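Local structure of cell division GTPase FtsZ, diverged (Clostridium botulinum C, 3V3T) at residues Tyr162-Asn167 with Glu234-Glu239; Ser212-Glu217 with Thr285-Gln290; Ile93-Met98 with Gly124-Leu129; Glu239-Thr244 with Gln290-Gln295. The protein belongs to the tubulin/FtsZ superfamily as a diverged, TubZ-like member, joining an amino-terminal GTPase-type domain of Rossmann-like topology to a tubulin-type carboxy-terminal domain. The protein carries 1 engineered substitution. One frame throughout, in Å; residues are numbered along the deposited sequence. Where two conformers were deposited one is given.

Contact 1 (Tyr162-Asn167 with Glu234-Glu239)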
loop_
_atom_site.group_PDB
_atom_site.type_symbol
_atom_site.label_atom_id
_atom_site.label_comp_id
_atom_site.label_asym_id
_atom_site.label_seq_id
_atom_site.Cartn_x
_atom_site.Cartn_y
_atom_site.Cartn_z
ATOM N N TYR A 162 3.009 -0.005 1.761
ATOM C CA TYR A 162 1.917 0.902 2.076
ATOM C C TYR A 162 1.037 0.132 3.045
ATOM O O TYR A 162 0.294 -0.748 2.635
ATOM C CB TYR A 162 1.111 1.277 0.824
ATOM C CG TYR A 162 1.903 1.928 -0.301
ATOM C CD1 TYR A 162 1.805 3.293 -0.543
ATOM C CD2 TYR A 162 2.736 1.172 -1.138
ATOM C CE1 TYR A 162 2.511 3.896 -1.564
ATOM C CE2 TYR A 162 3.458 1.777 -2.173
ATOM C CZ TYR A 162 3.331 3.139 -2.378
ATOM O OH TYR A 162 4.015 3.774 -3.379
ATOM N N LEU A 163 1.156 0.436 4.333
ATOM C CA LEU A 163 0.510 -0.363 5.362
ATOM C C LEU A 163 -0.730 0.362 5.843
ATOM O O LEU A 163 -0.629 1.442 6.455
ATOM C CB LEU A 163 1.470 -0.589 6.544
ATOM C CG LEU A 163 1.043 -1.665 7.552
ATOM C CD1 LEU A 163 0.782 -2.972 6.801
ATOM C CD2 LEU A 163 2.095 -1.898 8.672
ATOM N N LEU A 164 -1.886 -0.237 5.572
ATOM C CA LEU A 164 -3.192 0.349 5.906
ATOM C C LEU A 164 -3.785 -0.302 7.149
ATOM O O LEU A 164 -3.493 -1.467 7.448
ATOM C CB LEU A 164 -4.167 0.196 4.725
ATOM C CG LEU A 164 -3.691 0.709 3.364
ATOM C CD1 LEU A 164 -4.777 0.565 2.309
ATOM C CD2 LEU A 164 -3.261 2.168 3.465
ATOM N N ASP A 165 -4.635 0.438 7.860
ATOM C CA ASP A 165 -5.171 -0.030 9.132
ATOM C C ASP A 165 -6.708 0.068 9.192
ATOM O O ASP A 165 -7.269 1.159 9.325
ATOM C CB ASP A 165 -4.542 0.772 10.275
ATOM C CG ASP A 165 -4.965 0.282 11.653
ATOM O OD1 ASP A 165 -5.880 -0.571 11.748
ATOM O OD2 ASP A 165 -4.375 0.763 12.650
ATOM N N ASN A 166 -7.381 -1.078 9.107
ATOM C CA ASN A 166 -8.834 -1.104 9.157
ATOM C C ASN A 166 -9.417 -0.537 10.450
ATOM O O ASN A 166 -10.609 -0.252 10.499
ATOM C CB ASN A 166 -9.370 -2.522 8.964
ATOM C CG ASN A 166 -9.668 -2.843 7.524
ATOM O OD1 ASN A 166 -9.745 -1.952 6.670
ATOM N ND2 ASN A 166 -9.837 -4.127 7.237
ATOM N N ASN A 167 -8.609 -0.404 11.502
ATOM C CA ASN A 167 -9.119 0.217 12.728
ATOM C C ASN A 167 -9.478 1.685 12.497
ATOM O O ASN A 167 -10.214 2.267 13.273
ATOM C CB ASN A 167 -8.109 0.127 13.886
ATOM C CG ASN A 167 -8.151 -1.206 14.622
ATOM O OD1 ASN A 167 -9.199 -1.631 15.119
ATOM N ND2 ASN A 167 -6.991 -1.863 14.718
ATOM N N GLU A 234 -6.071 10.939 11.835
ATOM C CA GLU A 234 -7.165 10.315 11.097
ATOM C C GLU A 234 -6.670 9.422 9.969
ATOM O O GLU A 234 -7.473 8.850 9.225
ATOM C CB GLU A 234 -8.109 11.391 10.549
ATOM C CG GLU A 234 -8.825 12.171 11.661
ATOM C CD GLU A 234 -9.802 13.203 11.133
ATOM O OE1 GLU A 234 -9.733 13.529 9.931
ATOM O OE2 GLU A 234 -10.641 13.690 11.922
ATOM N N SER A 235 -5.353 9.301 9.840
ATOM C CA SER A 235 -4.762 8.627 8.675
ATOM C C SER A 235 -5.188 7.164 8.527
ATOM O O SER A 235 -5.249 6.428 9.505
ATOM C CB SER A 235 -3.233 8.717 8.712
ATOM O OG SER A 235 -2.673 8.133 7.559
ATOM N N ILE A 236 -5.479 6.745 7.299
ATOM C CA ILE A 236 -5.820 5.354 7.052
ATOM C C ILE A 236 -4.596 4.441 7.073
ATOM O O ILE A 236 -4.734 3.210 7.132
ATOM C CB ILE A 236 -6.538 5.155 5.717
ATOM C CG1 ILE A 236 -5.653 5.629 4.558
ATOM C CG2 ILE A 236 -7.869 5.846 5.739
ATOM C CD1 ILE A 236 -6.083 5.095 3.219
ATOM N N PHE A 237 -3.410 5.042 7.003
ATOM C CA PHE A 237 -2.147 4.300 7.138
ATOM C C PHE A 237 -1.821 3.948 8.579
ATOM O O PHE A 237 -2.110 4.717 9.484
ATOM C CB PHE A 237 -0.975 5.097 6.573
ATOM C CG PHE A 237 -0.997 5.213 5.084
ATOM C CD1 PHE A 237 -0.238 4.371 4.300
ATOM C CD2 PHE A 237 -1.803 6.154 4.464
ATOM C CE1 PHE A 237 -0.273 4.476 2.900
ATOM C CE2 PHE A 237 -1.831 6.263 3.067
ATOM C CZ PHE A 237 -1.068 5.422 2.297
ATOM N N ALA A 238 -1.217 2.775 8.776
ATOM C CA ALA A 238 -0.818 2.333 10.098
ATOM C C ALA A 238 0.082 3.372 10.757
ATOM O O ALA A 238 1.012 3.888 10.143
ATOM C CB ALA A 238 -0.102 1.011 10.010
ATOM N N GLU A 239 -0.184 3.656 12.021
ATOM C CA GLU A 239 0.592 4.646 12.740
ATOM C C GLU A 239 2.095 4.336 12.802
ATOM O O GLU A 239 2.496 3.212 13.095
ATOM C CB GLU A 239 0.044 4.796 14.156
ATOM C CG GLU A 239 0.862 5.737 15.022
ATOM C CD GLU A 239 0.273 5.889 16.408
ATOM O OE1 GLU A 239 -0.642 5.113 16.750
ATOM O OE2 GLU A 239 0.719 6.784 17.154
HETATM O O HOH W 1 -2.700 2.896 13.122
#
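Ala-238 N gives its hydrogen to Leu-163 O over 2.7 Å in an almost straight bond (169° at the hydrogen), and Asp-165 N reaches Ile-236 O at 2.9 Å. The two bonds make a single beta bridge centred on Leu-164 and Phe-237, by which the loop following helix 224-233 is pinned to the end of strand 160-165, within the Rossmann-like sheet of this tubulin/FtsZ-type fold. The same two carbonyls also receive CA-H...O contacts, from Phe-237 CA to Leu-163 O and from Leu-164 CA to Ile-236 O.

The carboxylate of Asp-165 works on two fronts. OD1 takes the N-H of Asn-167 from above the carboxylate plane, forming an Asx turn where the chain leaves the strand, while OD2 accepts from a water that in turn accepts from Glu-239 N. On the loop side, Ser-235 OG accepts from Phe-237 N, an ST turn that shapes the chain just before the bridge.

Apolar side chains pack around this polar frame. Leu-163 meets Ala-238 CB through CG, at 3.8 Å, and through CD2. Ile-236 CD1 meets Leu-164 CD2, and Phe-179 of helix 172-187 touches both residues. The Phe-237 and Tyr-162 side chains lie side by side and point the same way, with Tyr-162 CB at the edge of the Phe-237 ring near CE1. Over one face of that ring, offset toward the rim, lies Leu-164 CD2, a CH-pi contact 3.9 Å from the Phe-237 centroid and 14° off the normal.

Contact 2 (Ser212-Glu217 with Thr285-Gln290)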
loop_
_atom_site.group_PDB
_atom_site.type_symbol
_atom_site.label_atom_id
_atom_site.label_comp_id
_atom_site.label_asym_id
_atom_site.label_seq_id
_atom_site.Cartn_x
_atom_site.Cartn_y
_atom_site.Cartn_z
ATOM N N SER A 212 8.642 2.158 4.242
ATOM C CA SER A 212 7.255 2.539 4.358
ATOM C C SER A 212 6.936 3.911 3.813
ATOM O O SER A 212 7.645 4.884 4.035
ATOM C CB SER A 212 6.777 2.409 5.806
ATOM O OG SER A 212 5.899 1.317 5.904
ATOM N N ASN A 213 5.817 3.950 3.115
ATOM C CA ASN A 213 5.343 5.176 2.535
ATOM C C ASN A 213 4.001 5.566 3.188
ATOM O O ASN A 213 3.173 4.714 3.511
ATOM C CB ASN A 213 5.263 5.020 1.004
ATOM C CG ASN A 213 6.653 4.823 0.345
ATOM O OD1 ASN A 213 7.676 4.609 1.023
ATOM N ND2 ASN A 213 6.681 4.885 -0.988
ATOM N N VAL A 214 3.819 6.863 3.437
ATOM C CA VAL A 214 2.551 7.360 3.975
ATOM C C VAL A 214 2.117 8.597 3.153
ATOM O O VAL A 214 2.935 9.461 2.839
ATOM C CB VAL A 214 2.648 7.690 5.490
ATOM C CG1 VAL A 214 1.465 8.538 5.946
ATOM C CG2 VAL A 214 2.704 6.408 6.300
ATOM N N ILE A 215 0.842 8.655 2.776
ATOM C CA ILE A 215 0.317 9.769 1.990
ATOM C C ILE A 215 -0.674 10.532 2.856
ATOM O O ILE A 215 -1.584 9.927 3.419
ATOM C CB ILE A 215 -0.418 9.263 0.712
ATOM C CG1 ILE A 215 0.493 8.354 -0.113
ATOM C CG2 ILE A 215 -0.940 10.437 -0.121
ATOM C CD1 ILE A 215 -0.193 7.699 -1.297
ATOM N N LEU A 216 -0.498 11.847 2.969
ATOM C CA LEU A 216 -1.398 12.681 3.772
ATOM C C LEU A 216 -2.002 13.812 2.964
ATOM O O LEU A 216 -1.310 14.463 2.192
ATOM C CB LEU A 216 -0.652 13.308 4.949
ATOM C CG LEU A 216 0.056 12.341 5.907
ATOM C CD1 LEU A 216 0.998 13.111 6.836
ATOM C CD2 LEU A 216 -0.963 11.541 6.705
ATOM N N GLU A 217 -3.292 14.057 3.155
ATOM C CA GLU A 217 -3.896 15.279 2.656
ATOM C C GLU A 217 -4.463 16.121 3.809
ATOM O O GLU A 217 -5.026 15.592 4.768
ATOM C CB GLU A 217 -4.930 14.978 1.571
ATOM C CG GLU A 217 -4.282 14.492 0.271
ATOM C CD GLU A 217 -5.279 14.167 -0.822
ATOM O OE1 GLU A 217 -6.486 14.385 -0.624
ATOM O OE2 GLU A 217 -4.854 13.690 -1.895
ATOM N N THR A 285 8.220 8.959 2.330
ATOM C CA THR A 285 8.678 7.627 1.943
ATOM C C THR A 285 9.943 7.247 2.700
ATOM O O THR A 285 10.689 8.106 3.138
ATOM C CB THR A 285 8.980 7.568 0.425
ATOM O OG1 THR A 285 10.093 8.421 0.129
ATOM C CG2 THR A 285 7.772 8.039 -0.382
ATOM N N GLY A 286 10.191 5.956 2.850
ATOM C CA GLY A 286 11.378 5.493 3.542
ATOM C C GLY A 286 11.221 5.499 5.054
ATOM O O GLY A 286 12.205 5.468 5.781
ATOM N N ILE A 287 9.981 5.544 5.529
ATOM C CA ILE A 287 9.718 5.501 6.959
ATOM C C ILE A 287 9.990 4.105 7.490
ATOM O O ILE A 287 9.628 3.109 6.852
ATOM C CB ILE A 287 8.241 5.858 7.252
ATOM C CG1 ILE A 287 7.962 7.319 6.910
ATOM C CG2 ILE A 287 7.894 5.590 8.703
ATOM C CD1 ILE A 287 6.470 7.679 6.891
ATOM N N GLU A 288 10.603 4.003 8.662
ATOM C CA GLU A 288 10.777 2.676 9.250
ATOM C C GLU A 288 9.424 1.970 9.283
ATOM O O GLU A 288 8.440 2.553 9.708
ATOM C CB GLU A 288 11.366 2.761 10.653
ATOM C CG GLU A 288 12.368 1.670 10.944
ATOM C CD GLU A 288 13.540 1.699 9.981
ATOM O OE1 GLU A 288 14.026 2.809 9.668
ATOM O OE2 GLU A 288 13.967 0.613 9.525
ATOM N N PRO A 289 9.375 0.714 8.817
ATOM C CA PRO A 289 8.145 -0.099 8.822
ATOM C C PRO A 289 7.490 -0.179 10.212
ATOM O O PRO A 289 8.185 -0.363 11.220
ATOM C CB PRO A 289 8.639 -1.478 8.366
ATOM C CG PRO A 289 9.877 -1.158 7.546
ATOM C CD PRO A 289 10.519 0.005 8.216
ATOM N N GLN A 290 6.161 -0.070 10.247
ATOM C CA GLN A 290 5.421 0.152 11.498
ATOM C C GLN A 290 5.288 -1.099 12.381
ATOM O O GLN A 290 4.180 -1.582 12.652
ATOM C CB GLN A 290 4.040 0.758 11.190
ATOM C CG GLN A 290 4.103 2.077 10.359
ATOM C CD GLN A 290 3.952 1.844 8.856
ATOM O OE1 GLN A 290 4.639 1.000 8.290
ATOM N NE2 GLN A 290 3.027 2.575 8.209
HETATM O O HOH W 2 3.079 2.495 5.192
#
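Ser-212 and Ile-287 form an antiparallel hydrogen-bonded pair where strand 281-287 ends beside the start of strand 211-217, in the mixed sheet of this tubulin/FtsZ-type fold. Ser-212 N to Ile-287 O and Ile-287 N to Ser-212 O are both 2.9 Å. Gly-286 and Ile-287 together face Ser-212, a G1 beta bulge. The positive phi of Gly-286 (82°) suits glycine, since a CB would be jammed against the preceding carbonyl.

The Ser-212 hydroxyl donates to Gln-290 OE1 at 2.7 Å, tilted 34° from the amide's carbonyl plane. A bend at chi2 (95°) swings the Gln-290 CD back toward the strand. One water ties the group together, donating to Ser-212 OG and Asn-213 O and accepting from Gln-290 NE2. On this Ser-212 face, Val-214 CG2 meets Ile-287 CD1 at 4.0 Å, the two side chains crossing at a slant.

On the other face of strand 211-217, in the conformer given, the Asn-213 amide crosses the Thr-285 side chain, with OD1 3.3 Å from Thr-285 CB. Thr-285 OG1 turns to Phe-247 O.

Strand 211-217 thus lies between strand 160-165, bonded through Asn-213 and Ile-161, and strand 281-287, while Gln-290 occupies the N-cap position of helix 291-306.

Contact 3 (Ile93-Met98 with Gly124-Leu129)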
loop_
_atom_site.group_PDB
_atom_site.type_symbol
_atom_site.label_atom_id
_atom_site.label_comp_id
_atom_site.label_asym_id
_atom_site.label_seq_id
_atom_site.Cartn_x
_atom_site.Cartn_y
_atom_site.Cartn_z
ATOM N N ILE A 93 3.217 -3.975 -7.702
ATOM C CA ILE A 93 2.718 -3.767 -6.355
ATOM C C ILE A 93 1.679 -4.804 -6.012
ATOM O O ILE A 93 0.604 -4.850 -6.609
ATOM C CB ILE A 93 2.160 -2.335 -6.167
ATOM C CG1 ILE A 93 3.221 -1.294 -6.569
ATOM C CG2 ILE A 93 1.712 -2.110 -4.702
ATOM C CD1 ILE A 93 2.681 0.184 -6.584
ATOM N N PHE A 94 2.022 -5.669 -5.068
ATOM C CA PHE A 94 1.092 -6.680 -4.613
ATOM C C PHE A 94 0.204 -6.021 -3.568
ATOM O O PHE A 94 0.632 -5.127 -2.833
ATOM C CB PHE A 94 1.848 -7.861 -3.998
ATOM C CG PHE A 94 2.672 -8.618 -4.981
ATOM C CD1 PHE A 94 2.138 -9.710 -5.650
ATOM C CD2 PHE A 94 3.976 -8.228 -5.263
ATOM C CE1 PHE A 94 2.894 -10.404 -6.585
ATOM C CE2 PHE A 94 4.738 -8.922 -6.177
ATOM C CZ PHE A 94 4.189 -10.012 -6.848
ATOM N N VAL A 95 -1.034 -6.474 -3.502
ATOM C CA VAL A 95 -2.008 -5.883 -2.606
ATOM C C VAL A 95 -2.788 -6.988 -1.924
ATOM O O VAL A 95 -3.331 -7.871 -2.591
ATOM C CB VAL A 95 -2.980 -5.009 -3.393
ATOM C CG1 VAL A 95 -3.879 -4.262 -2.445
ATOM C CG2 VAL A 95 -2.209 -4.023 -4.289
ATOM N N ALA A 96 -2.837 -6.966 -0.600
ATOM C CA ALA A 96 -3.568 -8.009 0.106
ATOM C C ALA A 96 -4.189 -7.532 1.408
ATOM O O ALA A 96 -3.615 -6.707 2.125
ATOM C CB ALA A 96 -2.641 -9.190 0.384
ATOM N N THR A 97 -5.349 -8.088 1.719
ATOM C CA THR A 97 -5.916 -8.005 3.053
ATOM C C THR A 97 -5.196 -9.067 3.873
ATOM O O THR A 97 -5.297 -10.262 3.589
ATOM C CB THR A 97 -7.442 -8.263 3.023
ATOM O OG1 THR A 97 -8.073 -7.183 2.330
ATOM C CG2 THR A 97 -8.010 -8.312 4.420
ATOM N N MET A 98 -4.458 -8.623 4.883
ATOM C CA MET A 98 -3.539 -9.498 5.589
ATOM C C MET A 98 -4.236 -10.540 6.434
ATOM O O MET A 98 -3.630 -11.549 6.796
ATOM C CB MET A 98 -2.556 -8.669 6.404
ATOM C CG MET A 98 -1.735 -7.757 5.508
ATOM S SD MET A 98 -0.692 -6.565 6.366
ATOM C CE MET A 98 0.493 -7.616 7.198
ATOM N N GLY A 124 6.521 -3.453 -4.509
ATOM C CA GLY A 124 5.859 -2.861 -3.372
ATOM C C GLY A 124 4.739 -3.750 -2.876
ATOM O O GLY A 124 4.335 -4.721 -3.523
ATOM N N PHE A 125 4.235 -3.396 -1.706
ATOM C CA PHE A 125 3.222 -4.177 -1.034
ATOM C C PHE A 125 2.249 -3.233 -0.353
ATOM O O PHE A 125 2.657 -2.379 0.446
ATOM C CB PHE A 125 3.866 -5.067 0.024
ATOM C CG PHE A 125 2.862 -5.806 0.885
ATOM C CD1 PHE A 125 1.989 -6.723 0.317
ATOM C CD2 PHE A 125 2.811 -5.597 2.255
ATOM C CE1 PHE A 125 1.066 -7.406 1.087
ATOM C CE2 PHE A 125 1.900 -6.276 3.043
ATOM C CZ PHE A 125 1.020 -7.183 2.464
ATOM N N VAL A 126 0.968 -3.366 -0.694
ATOM C CA VAL A 126 -0.083 -2.688 0.044
ATOM C C VAL A 126 -0.765 -3.742 0.903
ATOM O O VAL A 126 -1.402 -4.645 0.382
ATOM C CB VAL A 126 -1.115 -2.074 -0.899
ATOM C CG1 VAL A 126 -2.212 -1.352 -0.108
ATOM C CG2 VAL A 126 -0.440 -1.130 -1.870
ATOM N N GLY A 127 -0.615 -3.644 2.220
ATOM C CA GLY A 127 -1.316 -4.547 3.116
ATOM C C GLY A 127 -2.300 -3.847 4.053
ATOM O O GLY A 127 -2.020 -2.764 4.587
ATOM N N VAL A 128 -3.453 -4.477 4.267
ATOM C CA VAL A 128 -4.430 -3.974 5.213
ATOM C C VAL A 128 -4.433 -4.795 6.498
ATOM O O VAL A 128 -4.666 -6.000 6.470
ATOM C CB VAL A 128 -5.854 -3.979 4.612
ATOM C CG1 VAL A 128 -6.822 -3.267 5.559
ATOM C CG2 VAL A 128 -5.863 -3.297 3.246
ATOM N N LEU A 129 -4.165 -4.135 7.622
ATOM C CA LEU A 129 -4.275 -4.771 8.930
ATOM C C LEU A 129 -5.743 -4.853 9.349
ATOM O O LEU A 129 -6.534 -3.973 9.027
ATOM C CB LEU A 129 -3.492 -3.976 9.972
ATOM C CG LEU A 129 -1.991 -3.788 9.759
ATOM C CD1 LEU A 129 -1.462 -2.721 10.725
ATOM C CD2 LEU A 129 -1.257 -5.101 9.969
#
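Phe-94 and Ala-96 use both their N-H and C=O groups across the pairing of strands 91-97 and 122-129, the two parallel strands of a beta-alpha-beta crossover through helix 101-117 in the Rossmann-like GTPase-type domain. Five backbone hydrogen bonds run down the pair: Phe-94 N to Gly-124 O, Val-126 N to Phe-94 O (2.8 Å), Ala-96 N to Val-126 O, Val-128 N to Ala-96 O, and Met-98 N to Val-128 O (3.1 Å). Val-126 likewise engages through N and O. Four of the acceptors also take CA-H...O contacts, as from Val-95 CA to Val-126 O at 3.3 Å. The intervening Ile-93 and Val-95 bond outward to strand 7-11 and its end, through Val-8, Ala-10 and Ile-12.

The side chains of Ile-93, Val-95 and Val-126 share one face: Ile-93 CG2 touches Val-126 CG2 at 3.7 Å, and Val-95 CG1 lies against Val-126 CB. On the other face the Phe-125 rim meets Ala-96 CB through CE1 and Met-98 CG through CZ. Met-98 SD stands at the edge of that ring, a Met-aromatic contact 5.4 Å from its centroid. The sulfur also lies 3.9 Å from Gly-127 CA, where a CB would clash with it.

The N-H and C=O groups of Phe-94, Ala-96 and Val-126 are thus all paired across the two strands, and the side-chain contacts between them are made by hydrocarbon and sulfur, a chemistry consistent with a buried central strand pair.

Contact 4 (Glu239-Thr244 with Gln290-Gln295)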
loop_
_atom_site.group_PDB
_atom_site.type_symbol
_atom_site.label_atom_id
_atom_site.label_comp_id
_atom_site.label_asym_id
_atom_site.label_seq_id
_atom_site.Cartn_x
_atom_site.Cartn_y
_atom_site.Cartn_z
ATOM N N GLU A 239 -0.184 3.656 12.021
ATOM C CA GLU A 239 0.592 4.646 12.740
ATOM C C GLU A 239 2.095 4.336 12.802
ATOM O O GLU A 239 2.496 3.212 13.095
ATOM C CB GLU A 239 0.044 4.796 14.156
ATOM C CG GLU A 239 0.862 5.737 15.022
ATOM C CD GLU A 239 0.273 5.889 16.408
ATOM O OE1 GLU A 239 -0.642 5.113 16.750
ATOM O OE2 GLU A 239 0.719 6.784 17.154
ATOM N N TYR A 240 2.922 5.356 12.581
ATOM C CA TYR A 240 4.365 5.204 12.743
ATOM C C TYR A 240 4.877 6.070 13.888
ATOM O O TYR A 240 4.372 7.167 14.118
ATOM C CB TYR A 240 5.110 5.518 11.436
ATOM C CG TYR A 240 4.940 6.925 10.898
ATOM C CD1 TYR A 240 5.837 7.936 11.241
ATOM C CD2 TYR A 240 3.901 7.238 10.018
ATOM C CE1 TYR A 240 5.704 9.217 10.734
ATOM C CE2 TYR A 240 3.752 8.522 9.507
ATOM C CZ TYR A 240 4.657 9.503 9.864
ATOM O OH TYR A 240 4.519 10.780 9.353
ATOM N N THR A 241 5.885 5.575 14.603
ATOM C CA THR A 241 6.365 6.248 15.814
ATOM C C THR A 241 7.708 6.940 15.632
ATOM O O THR A 241 8.158 7.664 16.520
ATOM C CB THR A 241 6.457 5.277 17.015
ATOM O OG1 THR A 241 7.030 4.034 16.585
ATOM C CG2 THR A 241 5.072 5.014 17.607
ATOM N N THR A 242 8.353 6.719 14.490
ATOM C CA THR A 242 9.630 7.371 14.225
ATOM C C THR A 242 9.405 8.790 13.717
ATOM O O THR A 242 8.268 9.196 13.480
ATOM C CB THR A 242 10.473 6.584 13.208
ATOM O OG1 THR A 242 9.687 6.325 12.041
ATOM C CG2 THR A 242 10.919 5.272 13.801
ATOM N N ASN A 243 10.494 9.533 13.552
ATOM C CA ASN A 243 10.440 10.935 13.146
ATOM C C ASN A 243 11.286 11.291 11.927
ATOM O O ASN A 243 11.547 12.471 11.661
ATOM C CB ASN A 243 10.844 11.840 14.311
ATOM C CG ASN A 243 9.647 12.343 15.090
ATOM O OD1 ASN A 243 9.199 13.478 14.897
ATOM N ND2 ASN A 243 9.111 11.495 15.970
ATOM N N THR A 244 11.727 10.278 11.193
ATOM C CA THR A 244 12.509 10.522 9.990
ATOM C C THR A 244 11.909 9.784 8.821
ATOM O O THR A 244 11.335 8.705 8.984
ATOM C CB THR A 244 13.967 10.054 10.146
ATOM O OG1 THR A 244 13.990 8.631 10.298
ATOM C CG2 THR A 244 14.613 10.701 11.353
ATOM N N GLN A 290 6.161 -0.070 10.247
ATOM C CA GLN A 290 5.421 0.152 11.498
ATOM C C GLN A 290 5.288 -1.099 12.381
ATOM O O GLN A 290 4.180 -1.582 12.652
ATOM C CB GLN A 290 4.040 0.758 11.190
ATOM C CG GLN A 290 4.103 2.077 10.359
ATOM C CD GLN A 290 3.952 1.844 8.856
ATOM O OE1 GLN A 290 4.639 1.000 8.290
ATOM N NE2 GLN A 290 3.027 2.575 8.209
ATOM N N LYS A 291 6.429 -1.603 12.840
ATOM C CA LYS A 291 6.485 -2.799 13.679
ATOM C C LYS A 291 5.620 -2.706 14.946
ATOM O O LYS A 291 4.878 -3.631 15.274
ATOM C CB LYS A 291 7.942 -3.135 14.033
ATOM C CG LYS A 291 8.673 -3.918 12.929
ATOM C CD LYS A 291 10.086 -3.394 12.643
ATOM C CE LYS A 291 10.733 -4.155 11.492
ATOM N NZ LYS A 291 10.906 -5.611 11.826
ATOM N N THR A 292 5.717 -1.586 15.650
ATOM C CA THR A 292 4.931 -1.362 16.860
ATOM C C THR A 292 3.426 -1.505 16.623
ATOM O O THR A 292 2.749 -2.209 17.358
ATOM C CB THR A 292 5.217 0.042 17.452
ATOM O OG1 THR A 292 6.627 0.238 17.527
ATOM C CG2 THR A 292 4.622 0.186 18.854
ATOM N N THR A 293 2.898 -0.836 15.601
ATOM C CA THR A 293 1.475 -0.932 15.332
ATOM C C THR A 293 1.092 -2.362 15.002
ATOM O O THR A 293 0.050 -2.836 15.438
ATOM C CB THR A 293 1.058 -0.067 14.150
ATOM O OG1 THR A 293 1.421 1.281 14.413
ATOM C CG2 THR A 293 -0.459 -0.162 13.933
ATOM N N VAL A 294 1.926 -3.042 14.214
ATOM C CA VAL A 294 1.631 -4.418 13.826
ATOM C C VAL A 294 1.667 -5.323 15.046
ATOM O O VAL A 294 0.814 -6.183 15.218
ATOM C CB VAL A 294 2.638 -4.957 12.777
ATOM C CG1 VAL A 294 2.441 -6.447 12.581
ATOM C CG2 VAL A 294 2.486 -4.226 11.456
ATOM N N GLN A 295 2.662 -5.125 15.898
ATOM C CA GLN A 295 2.851 -6.002 17.048
ATOM C C GLN A 295 1.709 -5.912 18.058
ATOM O O GLN A 295 1.542 -6.806 18.884
ATOM C CB GLN A 295 4.201 -5.744 17.719
ATOM C CG GLN A 295 5.384 -6.273 16.906
ATOM C CD GLN A 295 6.738 -5.811 17.443
ATOM O OE1 GLN A 295 7.647 -5.473 16.674
ATOM N NE2 GLN A 295 6.878 -5.802 18.767
HETATM O O HOH W 3 4.285 1.691 14.332
#
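Glu-239 O is gripped by two donors: Thr-293 OG1 gives it a hydrogen bond of 2.6 Å, and a water donates to it at 2.7 Å. The hydroxyl comes in at a C=O...O angle of 132°, tilted 17° from the carbonyl plane. Thr-293 OG1 stands anti to its own carbonyl carbon and beside the backbone N (chi1 -58°), which turns the hydroxyl to the loop. The same water accepts from Thr-293 N at 3.1 Å, so one residue of the first helical turn holds the carbonyl both directly, by its side chain, and through solvent, by its backbone.

This joins the loop between helix 224-233 and strand 247-252 to the start of helix 291-306. Gln-290, at the N-cap position, adds the packing: its CG lies 3.4 Å from Glu-239 O and 3.7 Å from Tyr-240 CB. Behind it the helix closes its first turn with Val-294 N on Gln-290 O.

The Tyr-240 ring leads away from the helix; the phenol oxygen bonds to Val-265 O, and the ring edge meets Thr-242 O in plane. Farther out, the side chains of Thr-241 and Thr-292 cross at about a right angle, their hydroxyl oxygens 3.9 Å apart.

The contact is small and lies at the surface, held by one direct and one water-mediated link. Thr-293 N lies in the first turn, where no earlier helical carbonyl can accept from it; the water takes that N-H and passes a hydrogen to Glu-239 O, and the partly positive helix start may favour this carbonyl there.

Contacts 1, 2 and 3 all reach one sheet, in which strands 91-97, 122-129, 160-165, 211-217 and 281-287 are successive neighbours. Contact 3 meets contact 1 through backbone pairs, Leu-164 N to Gly-127 O and Tyr-162 N to Phe-125 O both being 2.7 Å, probably hydrogen bonds. Contacts 2 and 3 do not touch, their nearest atoms about 6 Å apart. Gln-290, shared by contacts 2 and 4, also reaches contact 1, with NE2 3.1 Å from Ala-238 O; Glu-239 is common to contacts 1 and 4. The centres of contacts 3 and 4 are about 17 Å apart, yet Leu-129 CD2 packs on Val-294 CG2, bringing helix 291-306 against the GTPase-type domain.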